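Local coordinates for protein RNA-dependent RNA polymerase (Taggert virus, PDB 6DX3) that is a viral OTU-domain cysteine protease with deubiquitinase activity, probably stripping ubiquitin from host proteins, at residues A[117-122]-A[128-133]; A[15-20]-A[133-138]; A[40-45]-A[59-64]. All blocks are in the same frame, centred on the assembly; numbering follows the deposited sequence.

Interaction 1 (A[117-122]-A[128-133]); sequences YIWHED and DYVVRY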
loop_
_atom_site.group_PDB
_atom_site.type_symbol
_atom_site.label_atom_id
_atom_site.label_comp_id
_atom_site.label_asym_id
_atom_site.label_seq_id
_atom_site.Cartn_x
_atom_site.Cartn_y
_atom_site.Cartn_z
ATOM N N TYR A 117 -5.932 0.633 -0.191
ATOM C CA TYR A 117 -6.295 -0.409 -1.140
ATOM C C TYR A 117 -5.068 -0.746 -1.973
ATOM O O TYR A 117 -4.384 0.158 -2.464
ATOM C CB TYR A 117 -7.431 0.043 -2.062
ATOM C CG TYR A 117 -8.792 0.200 -1.414
ATOM C CD1 TYR A 117 -9.904 -0.441 -1.941
ATOM C CD2 TYR A 117 -8.971 1.010 -0.299
ATOM C CE1 TYR A 117 -11.151 -0.295 -1.368
ATOM C CE2 TYR A 117 -10.213 1.161 0.283
ATOM C CZ TYR A 117 -11.300 0.506 -0.257
ATOM O OH TYR A 117 -12.544 0.650 0.314
ATOM N N ILE A 118 -4.791 -2.037 -2.135
ATOM C CA ILE A 118 -3.697 -2.510 -2.978
ATOM C C ILE A 118 -4.314 -3.304 -4.119
ATOM O O ILE A 118 -4.806 -4.423 -3.913
ATOM C CB ILE A 118 -2.682 -3.361 -2.204
ATOM C CG1 ILE A 118 -2.256 -2.660 -0.913
ATOM C CG2 ILE A 118 -1.467 -3.648 -3.075
ATOM C CD1 ILE A 118 -1.241 -3.457 -0.104
ATOM N N TRP A 119 -4.292 -2.730 -5.318
ATOM C CA TRP A 119 -4.867 -3.368 -6.494
ATOM C C TRP A 119 -3.786 -4.152 -7.226
ATOM O O TRP A 119 -2.732 -3.604 -7.561
ATOM C CB TRP A 119 -5.494 -2.325 -7.421
ATOM C CG TRP A 119 -6.499 -1.442 -6.736
ATOM C CD1 TRP A 119 -6.237 -0.390 -5.905
ATOM C CD2 TRP A 119 -7.927 -1.537 -6.827
ATOM N NE1 TRP A 119 -7.414 0.175 -5.472
ATOM C CE2 TRP A 119 -8.464 -0.508 -6.026
ATOM C CE3 TRP A 119 -8.801 -2.390 -7.507
ATOM C CZ2 TRP A 119 -9.838 -0.311 -5.886
ATOM C CZ3 TRP A 119 -10.164 -2.192 -7.368
ATOM C CH2 TRP A 119 -10.669 -1.162 -6.563
ATOM N N HIS A 120 -4.047 -5.432 -7.470
ATOM C CA HIS A 120 -3.064 -6.308 -8.092
ATOM C C HIS A 120 -3.290 -6.361 -9.598
ATOM O O HIS A 120 -4.350 -6.802 -10.057
ATOM C CB HIS A 120 -3.123 -7.715 -7.505
ATOM C CG HIS A 120 -2.335 -8.718 -8.287
ATOM N ND1 HIS A 120 -2.912 -9.547 -9.225
ATOM C CD2 HIS A 120 -1.014 -9.014 -8.285
ATOM C CE1 HIS A 120 -1.981 -10.316 -9.761
ATOM N NE2 HIS A 120 -0.820 -10.012 -9.209
ATOM N N GLU A 121 -2.285 -5.933 -10.356
ATOM C CA GLU A 121 -2.331 -5.993 -11.808
ATOM C C GLU A 121 -1.967 -7.392 -12.286
ATOM O O GLU A 121 -0.905 -7.920 -11.941
ATOM C CB GLU A 121 -1.373 -4.966 -12.411
ATOM C CG GLU A 121 -1.351 -4.933 -13.929
ATOM C CD GLU A 121 -0.249 -4.045 -14.467
ATOM O OE1 GLU A 121 0.853 -4.055 -13.883
ATOM O OE2 GLU A 121 -0.488 -3.319 -15.457
ATOM N N ASP A 122 -2.847 -7.995 -13.081
ATOM C CA ASP A 122 -2.558 -9.286 -13.693
ATOM C C ASP A 122 -2.186 -9.168 -15.166
ATOM O O ASP A 122 -1.300 -9.885 -15.638
ATOM C CB ASP A 122 -3.753 -10.236 -13.527
ATOM C CG ASP A 122 -4.975 -9.768 -14.286
ATOM O OD1 ASP A 122 -5.260 -8.553 -14.227
ATOM O OD2 ASP A 122 -5.635 -10.603 -14.942
ATOM N N ASP A 128 -7.232 -8.081 -11.045
ATOM C CA ASP A 128 -8.083 -9.236 -10.783
ATOM C C ASP A 128 -8.377 -9.473 -9.309
ATOM O O ASP A 128 -9.248 -10.294 -8.999
ATOM C CB ASP A 128 -7.464 -10.513 -11.384
ATOM C CG ASP A 128 -6.123 -10.866 -10.765
ATOM O OD1 ASP A 128 -5.383 -9.943 -10.364
ATOM O OD2 ASP A 128 -5.804 -12.071 -10.680
ATOM N N TYR A 129 -7.685 -8.797 -8.394
ATOM C CA TYR A 129 -8.059 -8.848 -6.986
ATOM C C TYR A 129 -7.510 -7.613 -6.287
ATOM O O TYR A 129 -6.618 -6.929 -6.796
ATOM C CB TYR A 129 -7.577 -10.140 -6.304
ATOM C CG TYR A 129 -6.117 -10.186 -5.890
ATOM C CD1 TYR A 129 -5.692 -9.614 -4.696
ATOM C CD2 TYR A 129 -5.175 -10.846 -6.670
ATOM C CE1 TYR A 129 -4.368 -9.663 -4.307
ATOM C CE2 TYR A 129 -3.845 -10.908 -6.286
ATOM C CZ TYR A 129 -3.448 -10.311 -5.104
ATOM O OH TYR A 129 -2.130 -10.363 -4.711
ATOM N N VAL A 130 -8.064 -7.337 -5.109
ATOM C CA VAL A 130 -7.696 -6.173 -4.313
ATOM C C VAL A 130 -7.725 -6.567 -2.842
ATOM O O VAL A 130 -8.558 -7.378 -2.423
ATOM C CB VAL A 130 -8.638 -4.978 -4.599
ATOM C CG1 VAL A 130 -10.081 -5.330 -4.250
ATOM C CG2 VAL A 130 -8.186 -3.730 -3.852
ATOM N N VAL A 131 -6.794 -6.020 -2.062
ATOM C CA VAL A 131 -6.800 -6.190 -0.616
ATOM C C VAL A 131 -6.919 -4.816 0.027
ATOM O O VAL A 131 -6.428 -3.813 -0.505
ATOM C CB VAL A 131 -5.551 -6.938 -0.094
ATOM C CG1 VAL A 131 -5.424 -8.300 -0.769
ATOM C CG2 VAL A 131 -4.298 -6.111 -0.300
ATOM N N ARG A 132 -7.589 -4.771 1.175
ATOM C CA ARG A 132 -7.862 -3.518 1.865
ATOM C C ARG A 132 -7.382 -3.621 3.301
ATOM O O ARG A 132 -7.815 -4.509 4.044
ATOM C CB ARG A 132 -9.354 -3.172 1.829
ATOM C CG ARG A 132 -9.674 -1.813 2.445
ATOM C CD ARG A 132 -11.165 -1.543 2.460
ATOM N NE ARG A 132 -11.842 -2.300 3.506
ATOM C CZ ARG A 132 -13.129 -2.622 3.479
ATOM N NH1 ARG A 132 -13.885 -2.248 2.455
ATOM N NH2 ARG A 132 -13.662 -3.316 4.474
ATOM N N TYR A 133 -6.485 -2.718 3.685
ATOM C CA TYR A 133 -6.077 -2.538 5.075
ATOM C C TYR A 133 -6.849 -1.335 5.604
ATOM O O TYR A 133 -6.473 -0.189 5.358
ATOM C CB TYR A 133 -4.568 -2.337 5.178
ATOM C CG TYR A 133 -3.770 -3.557 4.780
ATOM C CD1 TYR A 133 -3.457 -4.540 5.709
ATOM C CD2 TYR A 133 -3.331 -3.728 3.473
ATOM C CE1 TYR A 133 -2.730 -5.656 5.351
ATOM C CE2 TYR A 133 -2.605 -4.844 3.104
ATOM C CZ TYR A 133 -2.304 -5.804 4.047
ATOM O OH TYR A 133 -1.577 -6.919 3.689
HETATM O O HOH W 1 -6.027 -13.258 -13.292
#

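Interaction 2 (A[15-20]-A[133-138]); sequences GYYYSP and YGEDPM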
loop_
_atom_site.group_PDB
_atom_site.type_symbol
_atom_site.label_atom_id
_atom_site.label_comp_id
_atom_site.label_asym_id
_atom_site.label_seq_id
_atom_site.Cartn_x
_atom_site.Cartn_y
_atom_site.Cartn_z
ATOM N N GLY A 15 -5.888 -10.449 8.979
ATOM C CA GLY A 15 -6.100 -9.112 9.485
ATOM C C GLY A 15 -6.424 -8.029 8.466
ATOM O O GLY A 15 -6.238 -6.844 8.777
ATOM N N TYR A 16 -6.903 -8.388 7.279
ATOM C CA TYR A 16 -7.276 -7.405 6.270
ATOM C C TYR A 16 -8.355 -8.007 5.382
ATOM O O TYR A 16 -8.724 -9.175 5.524
ATOM C CB TYR A 16 -6.059 -6.956 5.453
ATOM C CG TYR A 16 -5.278 -8.090 4.826
ATOM C CD1 TYR A 16 -5.546 -8.511 3.531
ATOM C CD2 TYR A 16 -4.268 -8.735 5.531
ATOM C CE1 TYR A 16 -4.831 -9.545 2.954
ATOM C CE2 TYR A 16 -3.550 -9.769 4.964
ATOM C CZ TYR A 16 -3.836 -10.172 3.679
ATOM O OH TYR A 16 -3.119 -11.202 3.116
ATOM N N TYR A 17 -8.860 -7.196 4.459
ATOM C CA TYR A 17 -9.927 -7.607 3.559
ATOM C C TYR A 17 -9.360 -8.008 2.205
ATOM O O TYR A 17 -8.336 -7.484 1.759
ATOM C CB TYR A 17 -10.948 -6.482 3.381
ATOM C CG TYR A 17 -11.715 -6.159 4.639
ATOM C CD1 TYR A 17 -11.240 -5.213 5.538
ATOM C CD2 TYR A 17 -12.909 -6.802 4.930
ATOM C CE1 TYR A 17 -11.938 -4.915 6.691
ATOM C CE2 TYR A 17 -13.614 -6.510 6.082
ATOM C CZ TYR A 17 -13.125 -5.567 6.958
ATOM O OH TYR A 17 -13.826 -5.278 8.103
ATOM N N TYR A 18 -10.048 -8.944 1.550
ATOM C CA TYR A 18 -9.675 -9.443 0.234
ATOM C C TYR A 18 -10.923 -9.524 -0.631
ATOM O O TYR A 18 -11.988 -9.924 -0.156
ATOM C CB TYR A 18 -9.015 -10.828 0.326
ATOM C CG TYR A 18 -8.803 -11.529 -1.006
ATOM C CD1 TYR A 18 -7.590 -11.434 -1.674
ATOM C CD2 TYR A 18 -9.805 -12.304 -1.581
ATOM C CE1 TYR A 18 -7.385 -12.079 -2.881
ATOM C CE2 TYR A 18 -9.611 -12.950 -2.791
ATOM C CZ TYR A 18 -8.397 -12.835 -3.435
ATOM O OH TYR A 18 -8.191 -13.478 -4.637
ATOM N N SER A 19 -10.780 -9.163 -1.908
ATOM C CA SER A 19 -11.900 -9.225 -2.827
ATOM C C SER A 19 -11.412 -9.455 -4.250
ATOM O O SER A 19 -10.499 -8.745 -4.700
ATOM C CB SER A 19 -12.728 -7.940 -2.771
ATOM O OG SER A 19 -13.616 -7.862 -3.871
ATOM N N PRO A 20 -11.972 -10.421 -4.971
ATOM C CA PRO A 20 -11.724 -10.484 -6.413
ATOM C C PRO A 20 -12.444 -9.351 -7.124
ATOM O O PRO A 20 -13.522 -8.915 -6.711
ATOM C CB PRO A 20 -12.291 -11.849 -6.814
ATOM C CG PRO A 20 -13.359 -12.115 -5.798
ATOM C CD PRO A 20 -12.849 -11.511 -4.509
ATOM N N TYR A 133 -6.485 -2.718 3.685
ATOM C CA TYR A 133 -6.077 -2.538 5.075
ATOM C C TYR A 133 -6.849 -1.335 5.604
ATOM O O TYR A 133 -6.473 -0.189 5.358
ATOM C CB TYR A 133 -4.568 -2.337 5.178
ATOM C CG TYR A 133 -3.770 -3.557 4.780
ATOM C CD1 TYR A 133 -3.457 -4.540 5.709
ATOM C CD2 TYR A 133 -3.331 -3.728 3.473
ATOM C CE1 TYR A 133 -2.730 -5.656 5.351
ATOM C CE2 TYR A 133 -2.605 -4.844 3.104
ATOM C CZ TYR A 133 -2.304 -5.804 4.047
ATOM O OH TYR A 133 -1.577 -6.919 3.689
ATOM N N GLY A 134 -7.937 -1.595 6.315
ATOM C CA GLY A 134 -8.817 -0.559 6.813
ATOM C C GLY A 134 -10.249 -0.780 6.366
ATOM O O GLY A 134 -10.581 -1.759 5.700
ATOM N N GLU A 135 -11.103 0.174 6.744
ATOM C CA GLU A 135 -12.533 0.082 6.489
ATOM C C GLU A 135 -13.079 1.178 5.585
ATOM O O GLU A 135 -14.220 1.058 5.126
ATOM C CB GLU A 135 -13.318 0.115 7.811
ATOM C CG GLU A 135 -12.771 -0.796 8.891
ATOM C CD GLU A 135 -13.117 -2.247 8.649
ATOM O OE1 GLU A 135 -14.021 -2.510 7.831
ATOM O OE2 GLU A 135 -12.487 -3.124 9.279
ATOM N N ASP A 136 -12.312 2.230 5.315
ATOM C CA ASP A 136 -12.863 3.402 4.655
ATOM C C ASP A 136 -13.254 3.091 3.212
ATOM O O ASP A 136 -12.695 2.182 2.587
ATOM C CB ASP A 136 -11.858 4.550 4.683
ATOM C CG ASP A 136 -11.696 5.146 6.064
ATOM O OD1 ASP A 136 -12.644 5.039 6.870
ATOM O OD2 ASP A 136 -10.625 5.724 6.342
ATOM N N PRO A 137 -14.224 3.822 2.663
ATOM C CA PRO A 137 -14.553 3.665 1.244
ATOM C C PRO A 137 -13.351 3.947 0.353
ATOM O O PRO A 137 -12.358 4.554 0.764
ATOM C CB PRO A 137 -15.665 4.696 1.022
ATOM C CG PRO A 137 -16.293 4.859 2.365
ATOM C CD PRO A 137 -15.176 4.707 3.359
ATOM N N MET A 138 -13.464 3.494 -0.897
ATOM C CA MET A 138 -12.348 3.574 -1.832
ATOM C C MET A 138 -11.937 5.016 -2.101
ATOM O O MET A 138 -10.741 5.328 -2.172
ATOM C CB MET A 138 -12.725 2.868 -3.133
ATOM C CG MET A 138 -11.650 2.865 -4.199
ATOM S SD MET A 138 -12.302 2.269 -5.770
ATOM C CE MET A 138 -13.472 3.567 -6.170
HETATM O O HOH W 2 -8.310 -4.281 7.833
#

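Interaction 3 (A[40-45]-A[59-64]); sequences CLYHSL and KLIKEQ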
loop_
_atom_site.group_PDB
_atom_site.type_symbol
_atom_site.label_atom_id
_atom_site.label_comp_id
_atom_site.label_asym_id
_atom_site.label_seq_id
_atom_site.Cartn_x
_atom_site.Cartn_y
_atom_site.Cartn_z
ATOM N N CYS A 40 9.617 2.107 -4.445
ATOM C CA CYS A 40 8.379 2.506 -5.111
ATOM C C CYS A 40 7.149 2.351 -4.223
ATOM O O CYS A 40 6.191 3.123 -4.361
ATOM C CB CYS A 40 8.204 1.692 -6.391
ATOM S SG CYS A 40 8.251 -0.081 -6.086
ATOM N N LEU A 41 7.130 1.358 -3.331
ATOM C CA LEU A 41 6.002 1.251 -2.407
ATOM C C LEU A 41 5.899 2.499 -1.540
ATOM O O LEU A 41 4.816 3.075 -1.385
ATOM C CB LEU A 41 6.127 0.004 -1.531
ATOM C CG LEU A 41 5.038 -0.059 -0.452
ATOM C CD1 LEU A 41 3.666 -0.296 -1.077
ATOM C CD2 LEU A 41 5.333 -1.111 0.603
ATOM N N TYR A 42 7.030 2.942 -0.983
ATOM C CA TYR A 42 7.027 4.105 -0.103
ATOM C C TYR A 42 6.773 5.396 -0.871
ATOM O O TYR A 42 6.149 6.317 -0.335
ATOM C CB TYR A 42 8.346 4.171 0.665
ATOM C CG TYR A 42 8.657 2.880 1.386
ATOM C CD1 TYR A 42 7.853 2.443 2.432
ATOM C CD2 TYR A 42 9.737 2.091 1.016
ATOM C CE1 TYR A 42 8.120 1.261 3.096
ATOM C CE2 TYR A 42 10.014 0.903 1.677
ATOM C CZ TYR A 42 9.198 0.494 2.716
ATOM O OH TYR A 42 9.458 -0.680 3.383
ATOM N N HIS A 43 7.251 5.485 -2.115
ATOM C CA HIS A 43 6.899 6.611 -2.976
ATOM C C HIS A 43 5.388 6.706 -3.152
ATOM O O HIS A 43 4.796 7.779 -2.987
ATOM C CB HIS A 43 7.571 6.461 -4.343
ATOM C CG HIS A 43 9.027 6.810 -4.358
ATOM N ND1 HIS A 43 9.488 8.093 -4.152
ATOM C CD2 HIS A 43 10.122 6.048 -4.581
ATOM C CE1 HIS A 43 10.806 8.103 -4.237
ATOM N NE2 HIS A 43 11.216 6.875 -4.494
ATOM N N SER A 44 4.749 5.584 -3.497
ATOM C CA SER A 44 3.318 5.594 -3.779
ATOM C C SER A 44 2.494 5.850 -2.526
ATOM O O SER A 44 1.444 6.495 -2.601
ATOM C CB SER A 44 2.905 4.272 -4.429
ATOM O OG SER A 44 3.436 3.175 -3.709
ATOM N N LEU A 45 2.948 5.358 -1.370
ATOM C CA LEU A 45 2.279 5.691 -0.118
ATOM C C LEU A 45 2.459 7.166 0.228
ATOM O O LEU A 45 1.532 7.806 0.739
ATOM C CB LEU A 45 2.803 4.803 1.008
ATOM C CG LEU A 45 2.373 3.335 0.946
ATOM C CD1 LEU A 45 3.004 2.538 2.079
ATOM C CD2 LEU A 45 0.860 3.224 0.986
ATOM N N LYS A 59 11.087 8.596 2.280
ATOM C CA LYS A 59 11.823 8.381 3.521
ATOM C C LYS A 59 10.932 8.616 4.732
ATOM O O LYS A 59 11.022 7.889 5.729
ATOM C CB LYS A 59 13.050 9.293 3.573
ATOM C CG LYS A 59 14.158 8.912 2.604
ATOM C CD LYS A 59 15.470 9.595 2.980
ATOM C CE LYS A 59 16.563 9.299 1.966
ATOM N NZ LYS A 59 17.869 9.907 2.352
ATOM N N LEU A 60 10.069 9.635 4.665
ATOM C CA LEU A 60 9.089 9.853 5.726
ATOM C C LEU A 60 8.257 8.601 5.959
ATOM O O LEU A 60 7.979 8.233 7.107
ATOM C CB LEU A 60 8.180 11.032 5.367
ATOM C CG LEU A 60 8.773 12.441 5.288
ATOM C CD1 LEU A 60 7.660 13.462 5.134
ATOM C CD2 LEU A 60 9.618 12.766 6.508
ATOM N N ILE A 61 7.860 7.930 4.875
ATOM C CA ILE A 61 7.020 6.742 4.986
ATOM C C ILE A 61 7.802 5.584 5.586
ATOM O O ILE A 61 7.317 4.891 6.489
ATOM C CB ILE A 61 6.442 6.381 3.605
ATOM C CG1 ILE A 61 5.616 7.544 3.058
ATOM C CG2 ILE A 61 5.599 5.119 3.682
ATOM C CD1 ILE A 61 4.519 7.994 3.998
ATOM N N LYS A 62 9.025 5.363 5.099
ATOM C CA LYS A 62 9.817 4.211 5.522
ATOM C C LYS A 62 10.200 4.300 6.995
ATOM O O LYS A 62 10.234 3.281 7.695
ATOM C CB LYS A 62 11.062 4.104 4.639
ATOM C CG LYS A 62 11.829 2.809 4.757
ATOM C CD LYS A 62 12.741 2.620 3.549
ATOM C CE LYS A 62 13.797 1.564 3.823
ATOM N NZ LYS A 62 14.425 1.028 2.582
ATOM N N GLU A 63 10.497 5.505 7.484
ATOM C CA GLU A 63 10.810 5.660 8.900
ATOM C C GLU A 63 9.590 5.372 9.768
ATOM O O GLU A 63 9.716 4.793 10.853
ATOM C CB GLU A 63 11.343 7.066 9.170
ATOM C CG GLU A 63 12.622 7.396 8.420
ATOM C CD GLU A 63 12.975 8.863 8.507
ATOM O OE1 GLU A 63 12.119 9.653 8.956
ATOM O OE2 GLU A 63 14.106 9.227 8.123
ATOM N N GLN A 64 8.402 5.763 9.300
ATOM C CA GLN A 64 7.181 5.483 10.042
ATOM C C GLN A 64 6.871 3.992 10.076
ATOM O O GLN A 64 6.324 3.501 11.069
ATOM C CB GLN A 64 6.011 6.251 9.427
ATOM C CG GLN A 64 6.048 7.750 9.683
ATOM C CD GLN A 64 5.654 8.101 11.102
ATOM O OE1 GLN A 64 4.630 7.642 11.604
ATOM N NE2 GLN A 64 6.472 8.910 11.759
#

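Interaction 1 (A[117-122]-A[128-133])
The beta hairpin of strands 116-121 and 126-133 pairs I118 with V131, a hydrogen-bonded antiparallel pair: I118 N donates to V131 O at 2.9 Å and V131 N to I118 O at 3.2 Å. Both residues are beta-branched, well suited to a buried strand, and I118 CB packs on V131 CG2 at 3.7 Å. On the face bearing Y117, W119, V130 and R132, V130 CG2 stands over the middle of the W119 six-membered ring, 3.9 Å from its centroid. R132 CG lies over the Y117 face, nearer its rim, while R132 NE bonds to G134 O and Y117 OH to D136 O. Near the turn, H120 ND1 gives D128 OD1 a 2.7 Å hydrogen bond; the oxygen offers its syn lone pair and lies in the imidazole plane, fixing the ring's rotation. The Y129 ring is nearly parallel (16°) but barely overlaps; H120 CB lies over its face toward the rim. The D122 and D128 carboxylates stack despite like charge (D122 OD1 to D128 OD1 4.1 Å); a water donates to OD2 of each, and D122 OD1 bonds to H126 ND1. Strand 142-147 flanks 116-121, strand 17-24 flanks 126-133, and V105 of helix 102-112 packs on I118.

Interaction 2 (A[15-20]-A[133-138])
Y16 and Y133 meet ring to ring where strand 17-24 starts beside the end of strand 126-133, its antiparallel neighbour in the mixed sheet of the OTU fold. The Y16 side chain can be followed outward. Its CB lies over one face of the Y133 ring, 3.9 Å from the centroid, in a CH-pi contact. CG follows, 3.6 Å from Y133 CE1, and CD2 makes the closest approach, 3.4 Å from Y133 CE1. CE2 then passes Y133 OH at 3.7 Å, and CZ is the last atom near Y133, 4.0 Å from Y133 OH; the hydroxyl of one tyrosine thus sits over the rim of the other's face. With chi1 at 54°, CG of Y16 stands between the backbone N and the carbonyl carbon, placing the ring alongside that of Y133; their planes meet obliquely, at 37°. Tyrosine suits position 133 because the ring is buried against V105, N106 and S109 of helix 102-112 while its OH bonds to E78 OE2.

Y17 works by its polar end. Its OH donates to the syn lone pair of E135 OE2 at 2.8 Å, with OE1 equally near. OE2 comes in at the edge of the phenol ring, in its plane, and the carboxylate stands almost square to that ring, which also makes a cation-pi contact with R132. A bend at chi2 (-76°) folds the glutamate back to the hydroxyl. Between Y133 and E135, G134 takes a positive phi, comfortable without a CB to press on the Y133 carbonyl, and G134 N gives its hydrogen to a water 3.1 Å away.

Interaction 3 (A[40-45]-A[59-64])
Y42 meets I61 at the edge of its ring and K62 over one face. I61 CG2 comes in near the ring plane and touches Y42 CD1 at 3.7 Å, whereas K62 lays its aliphatic chain over the face: CG stands 4.1 Å from the Y42 centroid, 14° off the normal, and CD reaches Y42 CE2 at 3.7 Å. A flat ring suits position 42 because it offers both edge and face. The same methyl of I61 also meets L45 CB at 3.9 Å, one turn further along, so a single branch is shared by Y42 and L45. The other branch, CG1, rests 3.6 Å from Y42 O. A beta-branched isoleucine suits this place because its two arms part straight from CB, one serving the side chains and one the backbone of the helix opposite. Y58 and V65 of helix 57-72 and E104 of helix 102-112 complete the surroundings of Y42.

The helix segments 40-45 and 59-64 cross at 106° with axes 8.4 Å apart, part of the helical side of the OTU fold. C40, at the head of its helix, packs on H150, consistent with the family's cysteine nucleophile and its histidine partner.

Further out, K62 runs extended beyond CG, its first torsion (-168°) setting the chain across the tyrosine face; a lysine is long enough to cover that face while NZ reaches K95 O. F108 of helix 102-112 bears on I61.

Along the chain, 15-20 opens the outermost loop, which stays unclosed until 133-138 arrives to complete interaction 2. Inside it, 40-45 and 59-64 close a short helical loop, interaction 3. The chain then runs through helices 86-93 and 102-112 before interaction 1 closes the hairpin of 117-122 and 128-133, also nested within interaction 2; interactions 3 and 1 follow in series. Y133 belongs to interactions 1 and 2, and interaction 2 joins the loop after 126-133 to the start of strand 17-24; a probable hydrogen bond from V130 N to S19 O links the two. Interaction 3 lies across the chain's centre, about 18 Å from interaction 1 and about 20 Å from interaction 2, centre to centre.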